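PDB 3LKB: probable branched-chain amino acid ABC transporter, amino acid binding protein from Thermus thermophilus, which probably binds branched-chain amino acids outside the membrane and delivers them to an ABC transporter, and is seen here holding valine. Local coordinates for residues 276-279 with 280-283; 315-318 with 319-323. The protein carries 2 engineered substitutions. All coordinates share one frame; numbering follows the deposited sequence.

Contact 1 of 2, residues 276-279 with 280-283; sequences GRPE and NFIE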
ATOM      1  N   GLY A 276      -5.894  16.156  -2.640  1.00 23.79           N
ATOM      2  CA  GLY A 276      -6.645  15.390  -1.628  1.00 22.76           C
ATOM      3  C   GLY A 276      -5.907  14.195  -1.028  1.00 22.31           C
ATOM      4  O   GLY A 276      -6.519  13.172  -0.746  1.00 22.57           O
ATOM      5  N   ARG A 277      -4.592  14.307  -0.840  1.00 20.66           N
ATOM      6  CA  ARG A 277      -3.862  13.217  -0.202  1.00 18.87           C
ATOM      7  C   ARG A 277      -4.292  13.112   1.251  1.00 18.37           C
ATOM      8  O   ARG A 277      -4.671  14.119   1.855  1.00 18.42           O
ATOM      9  CB  ARG A 277      -2.338  13.426  -0.301  1.00 18.50           C
ATOM     10  CG  ARG A 277      -1.822  13.354  -1.727  1.00 14.98           C
ATOM     11  CD  ARG A 277      -2.146  12.017  -2.310  1.00 10.52           C
ATOM     12  NE  ARG A 277      -1.427  11.862  -3.556  1.00 10.80           N
ATOM     13  CZ  ARG A 277      -1.410  10.774  -4.309  1.00  9.91           C
ATOM     14  NH1 ARG A 277      -2.079   9.663  -3.953  1.00  7.37           N
ATOM     15  NH2 ARG A 277      -0.701  10.809  -5.431  1.00  9.28           N
ATOM     16  N   PRO A 278      -4.250  11.893   1.815  1.00 18.10           N
ATOM     17  CA  PRO A 278      -4.513  11.766   3.261  1.00 18.13           C
ATOM     18  C   PRO A 278      -3.445  12.466   4.075  1.00 18.47           C
ATOM     19  O   PRO A 278      -2.264  12.515   3.665  1.00 17.50           O
ATOM     20  CB  PRO A 278      -4.458  10.270   3.528  1.00 17.58           C
ATOM     21  CG  PRO A 278      -4.229   9.609   2.211  1.00 18.58           C
ATOM     22  CD  PRO A 278      -4.041  10.603   1.136  1.00 17.26           C
ATOM     23  N   GLU A 279      -3.849  12.977   5.230  1.00 19.21           N
ATOM     24  CA  GLU A 279      -2.964  13.711   6.116  1.00 21.18           C
ATOM     25  C   GLU A 279      -1.622  13.034   6.380  1.00 20.35           C
ATOM     26  O   GLU A 279      -0.571  13.702   6.366  1.00 19.98           O
ATOM     27  CB  GLU A 279      -3.643  14.017   7.448  1.00 22.05           C
ATOM     28  CG  GLU A 279      -3.409  15.459   7.836  1.00 30.56           C
ATOM     29  CD  GLU A 279      -4.164  16.431   6.894  1.00 40.31           C
ATOM     30  OE1 GLU A 279      -5.418  16.509   7.040  1.00 43.75           O
ATOM     31  OE2 GLU A 279      -3.519  17.102   6.016  1.00 41.84           O
ATOM     32  N   ASN A 280      -1.663  11.723   6.607  1.00 19.51           N
ATOM     33  CA  ASN A 280      -0.452  10.981   6.895  1.00 20.25           C
ATOM     34  C   ASN A 280       0.504  10.834   5.694  1.00 19.05           C
ATOM     35  O   ASN A 280       1.684  10.614   5.911  1.00 18.13           O
ATOM     36  CB  ASN A 280      -0.739   9.620   7.570  1.00 21.15           C
ATOM     37  CG  ASN A 280      -1.218   8.574   6.587  1.00 24.62           C
ATOM     38  OD1 ASN A 280      -2.343   8.631   6.106  1.00 27.60           O
ATOM     39  ND2 ASN A 280      -0.349   7.609   6.276  1.00 28.74           N
ATOM     40  N   PHE A 281       0.004  10.970   4.460  1.00 18.22           N
ATOM     41  CA  PHE A 281       0.884  11.114   3.288  1.00 18.03           C
ATOM     42  C   PHE A 281       1.522  12.486   3.262  1.00 18.11           C
ATOM     43  O   PHE A 281       2.729  12.583   3.093  1.00 18.43           O
ATOM     44  CB  PHE A 281       0.151  10.862   1.958  1.00 17.55           C
ATOM     45  CG  PHE A 281       0.081   9.434   1.612  1.00 17.73           C
ATOM     46  CD1 PHE A 281       0.614   8.961   0.422  1.00 17.86           C
ATOM     47  CD2 PHE A 281      -0.483   8.528   2.501  1.00 16.72           C
ATOM     48  CE1 PHE A 281       0.584   7.605   0.133  1.00 15.51           C
ATOM     49  CE2 PHE A 281      -0.510   7.185   2.212  1.00 17.28           C
ATOM     50  CZ  PHE A 281       0.045   6.725   1.031  1.00 15.07           C
ATOM     51  N   ILE A 282       0.706  13.530   3.428  1.00 18.84           N
ATOM     52  CA  ILE A 282       1.150  14.914   3.396  1.00 19.49           C
ATOM     53  C   ILE A 282       2.351  15.073   4.351  1.00 19.73           C
ATOM     54  O   ILE A 282       3.339  15.729   4.010  1.00 20.15           O
ATOM     55  CB  ILE A 282       0.052  15.929   3.870  1.00 20.38           C
ATOM     56  CG1 ILE A 282      -1.180  16.057   2.928  1.00 22.25           C
ATOM     57  CG2 ILE A 282       0.659  17.283   4.169  1.00 19.35           C
ATOM     58  CD1 ILE A 282      -0.904  15.771   1.526  1.00 28.89           C
ATOM     59  N   GLU A 283       2.287  14.450   5.524  1.00 19.04           N
ATOM     60  CA  GLU A 283       3.347  14.659   6.503  1.00 18.95           C
ATOM     61  C   GLU A 283       4.514  13.676   6.470  1.00 17.28           C
ATOM     62  O   GLU A 283       5.450  13.806   7.254  1.00 16.82           O
ATOM     63  CB  GLU A 283       2.781  14.796   7.917  1.00 19.87           C
ATOM     64  CG  GLU A 283       1.975  13.649   8.408  1.00 25.06           C
ATOM     65  CD  GLU A 283       1.220  13.956   9.738  1.00 34.19           C
ATOM     66  OE1 GLU A 283       0.859  12.964  10.443  1.00 33.86           O
ATOM     67  OE2 GLU A 283       0.985  15.173  10.057  1.00 35.21           O
TER

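Contact 2 of 2, residues 315-318 with 319-323; sequences TVYQ and AIVGM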
ATOM      1  N   THR A 315      21.227  16.240 -22.642  1.00 14.49           N
ATOM      2  CA  THR A 315      21.072  17.612 -22.195  1.00 14.71           C
ATOM      3  C   THR A 315      20.711  17.658 -20.731  1.00 14.16           C
ATOM      4  O   THR A 315      21.199  18.562 -20.012  1.00 13.91           O
ATOM      5  CB  THR A 315      20.069  18.419 -23.012  1.00 14.69           C
ATOM      6  OG1 THR A 315      18.775  17.800 -22.948  1.00 15.76           O
ATOM      7  CG2 THR A 315      20.515  18.445 -24.462  1.00 16.69           C
ATOM      8  N   VAL A 316      19.881  16.701 -20.303  1.00 12.29           N
ATOM      9  CA  VAL A 316      19.495  16.582 -18.898  1.00 12.82           C
ATOM     10  C   VAL A 316      20.704  16.256 -18.033  1.00 13.04           C
ATOM     11  O   VAL A 316      20.864  16.833 -16.949  1.00 12.61           O
ATOM     12  CB  VAL A 316      18.438  15.500 -18.684  1.00 12.97           C
ATOM     13  CG1 VAL A 316      18.429  15.022 -17.247  1.00 13.50           C
ATOM     14  CG2 VAL A 316      17.093  16.016 -19.063  1.00 12.15           C
ATOM     15  N   TYR A 317      21.567  15.359 -18.538  1.00 13.37           N
ATOM     16  CA  TYR A 317      22.847  15.088 -17.898  1.00 14.27           C
ATOM     17  C   TYR A 317      23.638  16.402 -17.649  1.00 14.60           C
ATOM     18  O   TYR A 317      24.092  16.656 -16.511  1.00 14.37           O
ATOM     19  CB  TYR A 317      23.655  14.005 -18.647  1.00 14.48           C
ATOM     20  CG  TYR A 317      25.072  13.808 -18.092  1.00 15.25           C
ATOM     21  CD1 TYR A 317      25.302  12.996 -16.978  1.00 17.61           C
ATOM     22  CD2 TYR A 317      26.166  14.435 -18.667  1.00 14.54           C
ATOM     23  CE1 TYR A 317      26.590  12.818 -16.440  1.00 15.76           C
ATOM     24  CE2 TYR A 317      27.467  14.271 -18.137  1.00 15.80           C
ATOM     25  CZ  TYR A 317      27.653  13.472 -17.012  1.00 18.26           C
ATOM     26  OH  TYR A 317      28.899  13.288 -16.450  1.00 19.61           O
ATOM     27  N   GLN A 318      23.726  17.259 -18.676  1.00 14.72           N
ATOM     28  CA  GLN A 318      24.547  18.497 -18.643  1.00 14.54           C
ATOM     29  C   GLN A 318      23.967  19.494 -17.690  1.00 14.18           C
ATOM     30  O   GLN A 318      24.679  20.232 -17.018  1.00 14.19           O
ATOM     31  CB  GLN A 318      24.661  19.140 -20.035  1.00 15.20           C
ATOM     32  CG  GLN A 318      25.460  18.344 -21.092  1.00 18.74           C
ATOM     33  CD  GLN A 318      26.907  18.131 -20.665  1.00 25.05           C
ATOM     34  OE1 GLN A 318      27.505  19.005 -20.032  1.00 29.26           O
ATOM     35  NE2 GLN A 318      27.479  16.964 -21.003  1.00 27.37           N
ATOM     36  N   ALA A 319      22.649  19.527 -17.629  1.00 14.78           N
ATOM     37  CA  ALA A 319      21.948  20.351 -16.639  1.00 14.24           C
ATOM     38  C   ALA A 319      22.271  19.883 -15.211  1.00 14.11           C
ATOM     39  O   ALA A 319      22.499  20.702 -14.344  1.00 15.54           O
ATOM     40  CB  ALA A 319      20.450  20.324 -16.901  1.00 13.68           C
ATOM     41  N   ILE A 320      22.343  18.583 -14.964  1.00 13.27           N
ATOM     42  CA  ILE A 320      22.614  18.104 -13.599  1.00 13.20           C
ATOM     43  C   ILE A 320      24.033  18.382 -13.118  1.00 13.10           C
ATOM     44  O   ILE A 320      24.213  18.799 -11.979  1.00 13.21           O
ATOM     45  CB  ILE A 320      22.311  16.571 -13.490  1.00 14.52           C
ATOM     46  CG1 ILE A 320      20.791  16.320 -13.506  1.00 12.74           C
ATOM     47  CG2 ILE A 320      23.051  15.881 -12.314  1.00 11.91           C
ATOM     48  CD1 ILE A 320      20.522  14.912 -13.915  1.00 12.35           C
ATOM     49  N   VAL A 321      25.034  18.164 -13.984  1.00 12.43           N
ATOM     50  CA  VAL A 321      26.453  18.333 -13.618  1.00 11.70           C
ATOM     51  C   VAL A 321      26.876  19.786 -13.627  1.00 12.10           C
ATOM     52  O   VAL A 321      27.971  20.103 -13.179  1.00 12.61           O
ATOM     53  CB  VAL A 321      27.456  17.504 -14.510  1.00 11.56           C
ATOM     54  CG1 VAL A 321      27.145  16.013 -14.483  1.00 12.23           C
ATOM     55  CG2 VAL A 321      27.439  17.965 -15.954  1.00 12.40           C
ATOM     56  N   GLY A 322      26.032  20.661 -14.160  1.00 11.87           N
ATOM     57  CA  GLY A 322      26.208  22.105 -13.987  1.00 12.43           C
ATOM     58  C   GLY A 322      25.438  22.692 -12.798  1.00 12.85           C
ATOM     59  O   GLY A 322      25.444  23.922 -12.591  1.00 12.52           O
ATOM     60  N   MET A 323      24.758  21.830 -12.025  1.00 12.70           N
ATOM     61  CA  MET A 323      23.895  22.256 -10.895  1.00 12.46           C
ATOM     62  C   MET A 323      24.739  22.436  -9.633  1.00 13.26           C
ATOM     63  O   MET A 323      24.633  21.639  -8.678  1.00 12.27           O
ATOM     64  CB  MET A 323      22.799  21.207 -10.676  1.00 12.43           C
ATOM     65  CG  MET A 323      21.525  21.608  -9.910  1.00 12.50           C
ATOM     66  SD  MET A 323      20.326  20.180  -9.807  1.00  4.30           S
ATOM     67  CE  MET A 323      19.363  20.461 -11.259  1.00  4.86           C
TER

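Contact 1 of 2, residues 276-279 with 280-283
Ile282 crosses the base of the Arg277 side chain at a slant, Ile282 CD1 only 3.3 Å from Arg277 CB, a tight approach. The first torsion sets CG1 anti to the carbonyl carbon (chi1 -68°), and the nearly eclipsed second one (chi2 -28°) carries CD1 to Arg277; together with the short contact this suggests some strain, or a doubtful placement of that methyl. Ile282 CG1 lies 4.0 Å from Glu279 OE2. Beside it, Pro278 and Phe281 lie alongside each other and point the same way, Pro278 CG resting 3.9 Å from Phe281 CD2. Pro278 is the N-cap of the short helix 279-282. Pro278 O accepts a hydrogen bond from Ile282 N (3.1 Å) and a weak one from Phe281 N. Glu283 N then bonds to Glu279 O at 3.1 Å, while Glu283 CG packs against the same oxygen. With an alanine at Ile282 the CG1-CD1 arm is lost, which would probably open a gap beside Arg277 CB and let the arginine chain shift. The Phe281 side chain touches Ala25, Pro26 and Ala29 of helix 21-41. The chemistry is thus divided: backbone bonds shape the turn, Phe281 and the Arg277 chain meet helix 21-41, and the guanidinium pairs through NE with Asp33 of that helix and hydrogen-bonds through NH1 to Gln57 of the second subunit.

Contact 2 of 2, residues 315-318 with 319-323
This is a local contact along the last turns of helix 313-321, where each residue meets the one four places on. Ala319 N bonds to Thr315 O, Ile320 N to Val316 O, and Val321 N to Tyr317 O at 3.1 Å. Gly322 N continues the pattern to Gln318 O, the longest of the four bonds at 3.2 Å. Tyr317 and Val321 make the closest side-chain meeting. Tyr317 CG is anti to the backbone N (chi1 174°), which slants the ring toward the C-terminal end of the helix until Val321 CG1 sits over one face, offset toward the rim. Val321 CG1 lies 4.0 Å from the centroid of the Tyr317 ring and 3.6 Å from Tyr317 CZ, a CH-pi contact. The ring of Tyr118 also meets that of Tyr317, and Lys347 touches its side chain. On another side of the helix Val316 CG1 packs on Ile320 CD1 at 3.9 Å, and these two reach Ile301 and Ala300 of helix 285-308. Thr315 OG1 is hydrogen-bonded to Thr312 N and Arg310 O near the start of the helix. With i to i+4 backbone bonds and matching side-chain pairs, the arrangement is that of a regular alpha-helix, here packed against a longer helix in the periplasmic binding protein fold.

Following the chain, helix 263-274 ends just before contact 1, whose residues 276-278 form the short link into helix 279-282, which the contact includes. The long helix 285-308 then leads on to helix 313-321 and contact 2. The two contacts lie in series, and neither nests in nor crosses the other. Each is a run of continuous chain, so neither encloses a loop; contact 1 is complete before the chain reaches contact 2. Their centres are 32 Å apart and their nearest atoms about 22 Å, without touching. Contact 1 thus connects helix 263-274 to helix 285-308, whereas contact 2 finishes helix 313-321, after which the chain runs on to the sodium-site residues Asp344, Thr351 and Gly352.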